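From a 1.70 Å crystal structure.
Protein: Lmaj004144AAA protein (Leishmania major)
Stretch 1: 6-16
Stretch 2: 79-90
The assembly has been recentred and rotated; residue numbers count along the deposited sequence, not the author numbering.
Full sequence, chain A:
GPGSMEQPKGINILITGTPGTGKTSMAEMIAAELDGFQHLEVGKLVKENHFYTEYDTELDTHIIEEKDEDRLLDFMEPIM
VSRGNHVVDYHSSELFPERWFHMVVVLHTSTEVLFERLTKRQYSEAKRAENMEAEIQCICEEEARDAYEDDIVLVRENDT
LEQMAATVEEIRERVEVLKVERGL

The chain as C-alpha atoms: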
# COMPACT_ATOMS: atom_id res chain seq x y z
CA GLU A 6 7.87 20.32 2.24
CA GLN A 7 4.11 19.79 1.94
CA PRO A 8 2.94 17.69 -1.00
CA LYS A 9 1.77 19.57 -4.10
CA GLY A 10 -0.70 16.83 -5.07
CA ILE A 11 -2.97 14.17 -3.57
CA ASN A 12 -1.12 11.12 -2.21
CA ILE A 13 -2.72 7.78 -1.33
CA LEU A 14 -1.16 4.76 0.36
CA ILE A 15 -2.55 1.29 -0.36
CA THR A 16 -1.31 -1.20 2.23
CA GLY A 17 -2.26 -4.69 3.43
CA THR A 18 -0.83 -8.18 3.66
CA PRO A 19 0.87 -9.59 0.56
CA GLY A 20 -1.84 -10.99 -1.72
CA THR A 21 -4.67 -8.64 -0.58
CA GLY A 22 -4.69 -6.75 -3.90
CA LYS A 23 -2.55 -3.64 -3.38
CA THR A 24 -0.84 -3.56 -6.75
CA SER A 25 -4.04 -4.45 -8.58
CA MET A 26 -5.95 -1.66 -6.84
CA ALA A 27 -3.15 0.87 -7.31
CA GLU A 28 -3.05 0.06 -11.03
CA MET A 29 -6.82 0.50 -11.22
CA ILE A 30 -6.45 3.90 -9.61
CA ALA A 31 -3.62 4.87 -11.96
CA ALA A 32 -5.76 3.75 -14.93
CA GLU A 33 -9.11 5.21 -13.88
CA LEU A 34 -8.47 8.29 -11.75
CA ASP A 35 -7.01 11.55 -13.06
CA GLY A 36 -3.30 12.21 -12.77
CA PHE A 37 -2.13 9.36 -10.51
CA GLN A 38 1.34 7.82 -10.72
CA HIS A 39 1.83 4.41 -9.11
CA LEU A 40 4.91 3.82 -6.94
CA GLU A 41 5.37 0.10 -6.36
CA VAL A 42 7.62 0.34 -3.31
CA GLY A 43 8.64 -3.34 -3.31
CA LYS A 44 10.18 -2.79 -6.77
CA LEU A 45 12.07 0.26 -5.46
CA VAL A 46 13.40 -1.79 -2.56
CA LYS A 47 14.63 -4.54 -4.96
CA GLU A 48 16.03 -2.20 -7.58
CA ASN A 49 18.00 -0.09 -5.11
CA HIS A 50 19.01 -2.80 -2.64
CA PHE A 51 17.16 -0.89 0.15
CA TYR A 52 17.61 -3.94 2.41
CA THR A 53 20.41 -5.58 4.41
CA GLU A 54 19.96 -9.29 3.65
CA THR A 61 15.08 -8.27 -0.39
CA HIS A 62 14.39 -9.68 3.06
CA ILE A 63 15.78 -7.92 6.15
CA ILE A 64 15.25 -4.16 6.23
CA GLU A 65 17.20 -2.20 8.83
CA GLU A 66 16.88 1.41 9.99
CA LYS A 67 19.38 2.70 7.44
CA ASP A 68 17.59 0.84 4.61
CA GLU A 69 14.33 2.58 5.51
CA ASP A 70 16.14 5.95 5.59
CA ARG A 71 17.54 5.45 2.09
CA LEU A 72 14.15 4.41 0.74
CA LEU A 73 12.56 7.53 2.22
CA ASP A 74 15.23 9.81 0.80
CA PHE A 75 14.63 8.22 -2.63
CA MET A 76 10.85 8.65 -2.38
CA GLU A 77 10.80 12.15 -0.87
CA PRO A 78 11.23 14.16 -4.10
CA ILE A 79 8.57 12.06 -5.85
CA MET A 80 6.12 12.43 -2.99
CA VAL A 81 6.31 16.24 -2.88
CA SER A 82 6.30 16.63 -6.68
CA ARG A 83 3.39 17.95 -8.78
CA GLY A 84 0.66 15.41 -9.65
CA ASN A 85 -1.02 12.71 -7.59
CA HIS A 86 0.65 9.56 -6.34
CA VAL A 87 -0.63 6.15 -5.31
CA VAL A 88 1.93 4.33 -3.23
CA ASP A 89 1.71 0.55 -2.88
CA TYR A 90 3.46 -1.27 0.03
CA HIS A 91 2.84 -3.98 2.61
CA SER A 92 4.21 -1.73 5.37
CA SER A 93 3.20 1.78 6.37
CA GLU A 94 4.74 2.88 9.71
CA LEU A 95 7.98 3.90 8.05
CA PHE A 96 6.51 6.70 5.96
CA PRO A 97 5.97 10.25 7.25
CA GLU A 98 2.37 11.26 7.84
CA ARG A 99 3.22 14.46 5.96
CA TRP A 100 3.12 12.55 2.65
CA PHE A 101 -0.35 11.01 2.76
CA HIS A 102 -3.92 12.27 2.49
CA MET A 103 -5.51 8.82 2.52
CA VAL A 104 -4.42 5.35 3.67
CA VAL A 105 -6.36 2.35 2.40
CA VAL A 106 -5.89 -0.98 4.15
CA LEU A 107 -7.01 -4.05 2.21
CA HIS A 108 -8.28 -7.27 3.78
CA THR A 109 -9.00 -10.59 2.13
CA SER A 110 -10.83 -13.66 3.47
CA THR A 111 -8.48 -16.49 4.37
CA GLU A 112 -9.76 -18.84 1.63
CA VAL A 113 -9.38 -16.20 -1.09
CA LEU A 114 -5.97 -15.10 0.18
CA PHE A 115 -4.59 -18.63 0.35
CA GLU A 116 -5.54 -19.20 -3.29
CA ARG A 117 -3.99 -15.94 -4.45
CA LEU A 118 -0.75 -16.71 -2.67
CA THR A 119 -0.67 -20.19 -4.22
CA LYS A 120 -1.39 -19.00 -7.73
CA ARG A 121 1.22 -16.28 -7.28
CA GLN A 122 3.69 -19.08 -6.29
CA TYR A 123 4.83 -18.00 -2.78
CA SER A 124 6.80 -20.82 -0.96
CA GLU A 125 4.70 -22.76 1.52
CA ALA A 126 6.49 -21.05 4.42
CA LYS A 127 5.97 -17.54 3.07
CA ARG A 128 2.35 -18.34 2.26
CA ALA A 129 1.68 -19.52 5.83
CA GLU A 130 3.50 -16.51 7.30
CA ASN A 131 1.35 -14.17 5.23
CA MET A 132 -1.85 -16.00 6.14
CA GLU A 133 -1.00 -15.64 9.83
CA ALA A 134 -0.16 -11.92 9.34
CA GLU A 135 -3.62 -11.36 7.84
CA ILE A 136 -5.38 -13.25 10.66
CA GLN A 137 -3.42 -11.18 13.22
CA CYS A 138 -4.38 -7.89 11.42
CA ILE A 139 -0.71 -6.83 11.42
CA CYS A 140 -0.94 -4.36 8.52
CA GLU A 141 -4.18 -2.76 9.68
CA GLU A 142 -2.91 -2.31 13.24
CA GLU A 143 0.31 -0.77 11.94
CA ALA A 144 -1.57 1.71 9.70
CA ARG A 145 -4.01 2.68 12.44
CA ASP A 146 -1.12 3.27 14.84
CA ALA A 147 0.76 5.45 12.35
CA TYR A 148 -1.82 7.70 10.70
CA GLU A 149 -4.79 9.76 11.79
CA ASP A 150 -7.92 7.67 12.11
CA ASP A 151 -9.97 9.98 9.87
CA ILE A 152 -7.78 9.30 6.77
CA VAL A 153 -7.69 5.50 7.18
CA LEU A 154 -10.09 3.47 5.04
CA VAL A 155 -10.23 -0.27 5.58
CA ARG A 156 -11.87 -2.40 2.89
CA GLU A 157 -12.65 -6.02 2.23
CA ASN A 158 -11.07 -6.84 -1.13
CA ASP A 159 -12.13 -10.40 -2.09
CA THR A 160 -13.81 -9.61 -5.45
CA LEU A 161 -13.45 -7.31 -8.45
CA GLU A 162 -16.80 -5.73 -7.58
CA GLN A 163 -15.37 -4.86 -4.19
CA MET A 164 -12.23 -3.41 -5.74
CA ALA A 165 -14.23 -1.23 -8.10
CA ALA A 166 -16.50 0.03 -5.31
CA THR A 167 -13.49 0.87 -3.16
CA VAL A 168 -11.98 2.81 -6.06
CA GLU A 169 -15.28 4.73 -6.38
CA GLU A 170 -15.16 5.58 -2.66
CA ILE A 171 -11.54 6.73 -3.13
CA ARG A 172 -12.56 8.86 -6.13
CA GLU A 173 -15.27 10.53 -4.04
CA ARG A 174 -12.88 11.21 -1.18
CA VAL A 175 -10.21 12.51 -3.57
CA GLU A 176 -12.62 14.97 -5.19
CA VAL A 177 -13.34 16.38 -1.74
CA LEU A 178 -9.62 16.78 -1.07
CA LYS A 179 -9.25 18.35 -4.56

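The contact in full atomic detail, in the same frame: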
# COMPACT_ATOMS: atom_id res chain seq x y z
N GLU A 6 8.67 19.81 3.39
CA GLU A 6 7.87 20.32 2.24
C GLU A 6 6.53 19.60 2.19
O GLU A 6 6.47 18.38 2.29
CB GLU A 6 8.63 20.15 0.92
CG GLU A 6 7.94 20.75 -0.30
CD GLU A 6 8.82 20.71 -1.54
OE1 GLU A 6 9.92 20.13 -1.49
OE2 GLU A 6 8.40 21.27 -2.58
N GLN A 7 5.44 20.37 2.06
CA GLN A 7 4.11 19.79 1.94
C GLN A 7 3.89 19.34 0.51
O GLN A 7 4.32 20.01 -0.44
CB GLN A 7 3.01 20.76 2.36
CG GLN A 7 3.10 21.24 3.80
CD GLN A 7 3.10 20.11 4.81
OE1 GLN A 7 2.11 19.40 4.98
NE2 GLN A 7 4.23 19.93 5.49
N PRO A 8 3.23 18.18 0.34
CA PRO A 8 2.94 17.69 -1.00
C PRO A 8 2.15 18.68 -1.84
O PRO A 8 1.27 19.36 -1.33
CB PRO A 8 2.10 16.46 -0.76
CG PRO A 8 2.37 16.04 0.58
CD PRO A 8 2.80 17.22 1.37
N LYS A 9 2.46 18.71 -3.13
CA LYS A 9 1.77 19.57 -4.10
C LYS A 9 0.56 18.88 -4.71
O LYS A 9 -0.25 19.53 -5.34
CB LYS A 9 2.72 19.96 -5.23
CG LYS A 9 3.91 20.77 -4.80
CD LYS A 9 4.77 21.16 -5.99
CE LYS A 9 6.14 21.64 -5.54
NZ LYS A 9 6.96 20.55 -4.94
N GLY A 10 0.45 17.56 -4.56
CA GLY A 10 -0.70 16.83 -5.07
C GLY A 10 -1.41 16.02 -4.01
O GLY A 10 -1.18 16.22 -2.80
N ILE A 11 -2.26 15.10 -4.46
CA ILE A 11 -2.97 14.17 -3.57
C ILE A 11 -2.23 12.84 -3.57
O ILE A 11 -1.97 12.27 -4.61
CB ILE A 11 -4.43 13.96 -3.99
CG1 ILE A 11 -5.17 15.31 -4.03
CG2 ILE A 11 -5.12 12.97 -3.06
CD1 ILE A 11 -5.37 15.92 -2.67
N ASN A 12 -1.88 12.37 -2.37
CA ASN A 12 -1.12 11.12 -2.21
C ASN A 12 -1.93 10.11 -1.42
O ASN A 12 -2.45 10.43 -0.36
CB ASN A 12 0.19 11.36 -1.48
CG ASN A 12 1.16 12.20 -2.28
OD1 ASN A 12 1.14 12.20 -3.50
ND2 ASN A 12 2.04 12.91 -1.57
N ILE A 13 -2.02 8.91 -1.96
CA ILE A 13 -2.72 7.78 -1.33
C ILE A 13 -1.75 6.64 -1.08
O ILE A 13 -0.89 6.36 -1.93
CB ILE A 13 -3.84 7.27 -2.26
CG1 ILE A 13 -4.81 8.41 -2.60
CG2 ILE A 13 -4.56 6.05 -1.65
CD1 ILE A 13 -5.79 7.99 -3.67
N LEU A 14 -1.88 5.98 0.07
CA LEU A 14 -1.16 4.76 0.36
C LEU A 14 -2.14 3.62 0.37
O LEU A 14 -3.18 3.70 0.99
CB LEU A 14 -0.47 4.84 1.72
CG LEU A 14 0.25 3.57 2.22
CD1 LEU A 14 1.36 3.17 1.26
CD2 LEU A 14 0.78 3.83 3.62
N ILE A 15 -1.81 2.56 -0.39
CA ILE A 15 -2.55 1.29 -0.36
C ILE A 15 -1.64 0.27 0.33
O ILE A 15 -0.52 -0.00 -0.12
CB ILE A 15 -2.93 0.76 -1.77
CG1 ILE A 15 -3.53 1.86 -2.67
CG2 ILE A 15 -3.86 -0.43 -1.63
CD1 ILE A 15 -4.76 2.50 -2.18
N THR A 16 -2.10 -0.25 1.46
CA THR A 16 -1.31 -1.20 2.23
C THR A 16 -2.20 -2.42 2.60
O THR A 16 -3.38 -2.47 2.25
CB THR A 16 -0.68 -0.50 3.45
OG1 THR A 16 0.28 -1.37 4.06
CG2 THR A 16 -1.74 -0.09 4.51
N ILE A 79 9.76 12.49 -5.11
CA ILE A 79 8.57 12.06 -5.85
C ILE A 79 7.32 12.49 -5.08
O ILE A 79 6.37 13.04 -5.63
CB ILE A 79 8.56 10.57 -6.08
CG1 ILE A 79 9.85 10.12 -6.79
CG2 ILE A 79 7.37 10.18 -6.92
CD1 ILE A 79 10.15 8.63 -6.62
N MET A 80 7.33 12.25 -3.78
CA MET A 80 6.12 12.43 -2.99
C MET A 80 5.68 13.88 -2.87
O MET A 80 4.51 14.14 -2.68
CB MET A 80 6.30 11.80 -1.61
CG MET A 80 6.50 10.30 -1.69
SD MET A 80 5.16 9.40 -2.55
CE MET A 80 3.77 9.81 -1.51
N VAL A 81 6.62 14.81 -2.99
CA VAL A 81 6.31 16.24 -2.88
C VAL A 81 6.18 16.91 -4.25
O VAL A 81 5.92 18.12 -4.33
CB VAL A 81 7.34 17.01 -2.02
CG1 VAL A 81 7.36 16.43 -0.63
CG2 VAL A 81 8.72 16.98 -2.66
N SER A 82 6.37 16.13 -5.31
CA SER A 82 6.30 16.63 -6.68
C SER A 82 4.87 16.89 -7.16
O SER A 82 3.91 16.41 -6.57
CB SER A 82 7.00 15.66 -7.64
OG SER A 82 6.27 14.47 -7.85
N ARG A 83 4.72 17.66 -8.24
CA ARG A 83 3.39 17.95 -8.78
C ARG A 83 2.75 16.65 -9.27
O ARG A 83 3.45 15.73 -9.68
CB ARG A 83 3.45 18.99 -9.91
CG ARG A 83 4.32 18.60 -11.10
CD ARG A 83 4.26 19.65 -12.24
NE ARG A 83 4.46 21.03 -11.81
CZ ARG A 83 4.51 22.08 -12.64
NH1 ARG A 83 4.39 21.91 -13.95
NH2 ARG A 83 4.70 23.30 -12.16
N GLY A 84 1.43 16.57 -9.19
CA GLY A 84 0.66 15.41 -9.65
C GLY A 84 0.27 14.60 -8.43
O GLY A 84 0.70 14.92 -7.31
N ASN A 85 -0.52 13.56 -8.65
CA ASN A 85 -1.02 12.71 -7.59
C ASN A 85 -0.29 11.38 -7.62
O ASN A 85 0.22 10.96 -8.67
CB ASN A 85 -2.53 12.51 -7.74
CG ASN A 85 -3.27 13.82 -7.93
OD1 ASN A 85 -3.00 14.81 -7.23
ND2 ASN A 85 -4.21 13.85 -8.89
N HIS A 86 -0.12 10.78 -6.45
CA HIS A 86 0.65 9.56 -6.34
C HIS A 86 -0.11 8.52 -5.56
O HIS A 86 -0.73 8.84 -4.53
CB HIS A 86 2.02 9.84 -5.69
CG HIS A 86 2.76 10.97 -6.34
ND1 HIS A 86 2.68 12.27 -5.88
CD2 HIS A 86 3.55 11.01 -7.44
CE1 HIS A 86 3.37 13.06 -6.69
NE2 HIS A 86 3.92 12.32 -7.64
N VAL A 87 -0.06 7.28 -6.04
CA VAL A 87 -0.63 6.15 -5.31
C VAL A 87 0.51 5.20 -4.98
O VAL A 87 1.15 4.61 -5.87
CB VAL A 87 -1.83 5.47 -6.06
CG1 VAL A 87 -1.47 5.03 -7.50
CG2 VAL A 87 -2.38 4.30 -5.24
N VAL A 88 0.80 5.12 -3.71
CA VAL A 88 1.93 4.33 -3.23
C VAL A 88 1.38 2.98 -2.76
O VAL A 88 0.30 2.91 -2.16
CB VAL A 88 2.63 5.03 -2.06
CG1 VAL A 88 3.75 4.17 -1.51
CG2 VAL A 88 3.19 6.35 -2.53
N ASP A 89 2.15 1.93 -3.05
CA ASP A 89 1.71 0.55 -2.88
C ASP A 89 2.78 -0.17 -2.08
O ASP A 89 3.89 -0.33 -2.56
CB ASP A 89 1.55 0.02 -4.32
CG ASP A 89 1.63 -1.44 -4.46
OD1 ASP A 89 1.55 -2.18 -3.48
OD2 ASP A 89 1.69 -1.86 -5.65
N TYR A 90 2.47 -0.56 -0.83
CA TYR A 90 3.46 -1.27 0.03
C TYR A 90 2.80 -2.01 1.15
O TYR A 90 1.80 -1.54 1.68
CB TYR A 90 4.51 -0.29 0.62
CG TYR A 90 5.81 -0.93 1.10
CD1 TYR A 90 6.47 -1.89 0.34
CD2 TYR A 90 6.43 -0.48 2.27
CE1 TYR A 90 7.68 -2.43 0.77
CE2 TYR A 90 7.66 -1.00 2.68
CZ TYR A 90 8.27 -1.97 1.93
OH TYR A 90 9.48 -2.49 2.35
O HOH W 1 -0.33 18.76 -8.13
O HOH W 2 2.99 15.98 -4.16

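Two parallel strands, 12-16 and the one beginning at Asn 85, are joined by a ladder of backbone hydrogen bonds. His 86 N donates to Ile 11 O at 3.0 Å, and Ile 13 N donates to His 86 O at 2.9 Å. Val 88 N then donates to Ile 13 O at 2.7 Å, and Ile 15 N to Val 88 O at 2.8 Å. Tyr 90 N closes the series on Ile 15 O at 3.1 Å. Most of these bonds are nearly straight. The donors and acceptors are alternate residues, as a parallel pair requires: Ile 13 bonds to His 86 and Val 88, which flank its register partner Val 87. The strand directions differ by 17°. The CA atoms of Asn 12 and His 86 are 4.8 Å apart, and those of Ile 15 and Asp 89 are 5.0 Å apart.

Side chains extend the polar network at both ends. Asn 12 has two roles. Its OD1 accepts from His 86 ND1 at 2.8 Å, lying near the plane of the ring at its edge. Its ND2 donates to Met 80 O at 3.0 Å, which ties the strand to the backbone of Met 80, a helical residue. Asn 85 OD1 accepts from Ile 11 N at 2.9 Å, so a side chain satisfies this amide just before the ladder starts. At the far end Thr 16 OG1 donates to Tyr 90 O at 2.8 Å.

Lys 9 reaches across the loops. Its NZ donates to Val 81 O at 2.7 Å and also forms a salt bridge with Glu 6 OE2 at 2.9 Å within its own stretch.

Two waters bridge the loops. Water 1 donates to Lys 9 O and accepts from Gly 84 N. Water 2 accepts from Gly 10 N and donates to Met 80 O and Ser 82 O.

Gly 10 CA lies 3.3 Å from Gly 84 O in a CA-H...O contact. A CB on Gly 10 would clash with that oxygen. The positive phi of Gly 84 also calls for glycine, because a CB would jam against the preceding carbonyl.

Apolar packing follows the register. Leu 14 CD1 meets Val 88 CG1 at 3.8 Å, on the sheet face that also carries Asn 12 and His 86. On the other face Ile 15 CG1 lies 3.7 Å from Val 87 CG2, and Ile 13 CB is 4.5 Å from the same methyl. Away from the strands, Val 81 is the residue most covered by the other stretch; its CG2 touches Glu 6 OE1 at 3.6 Å.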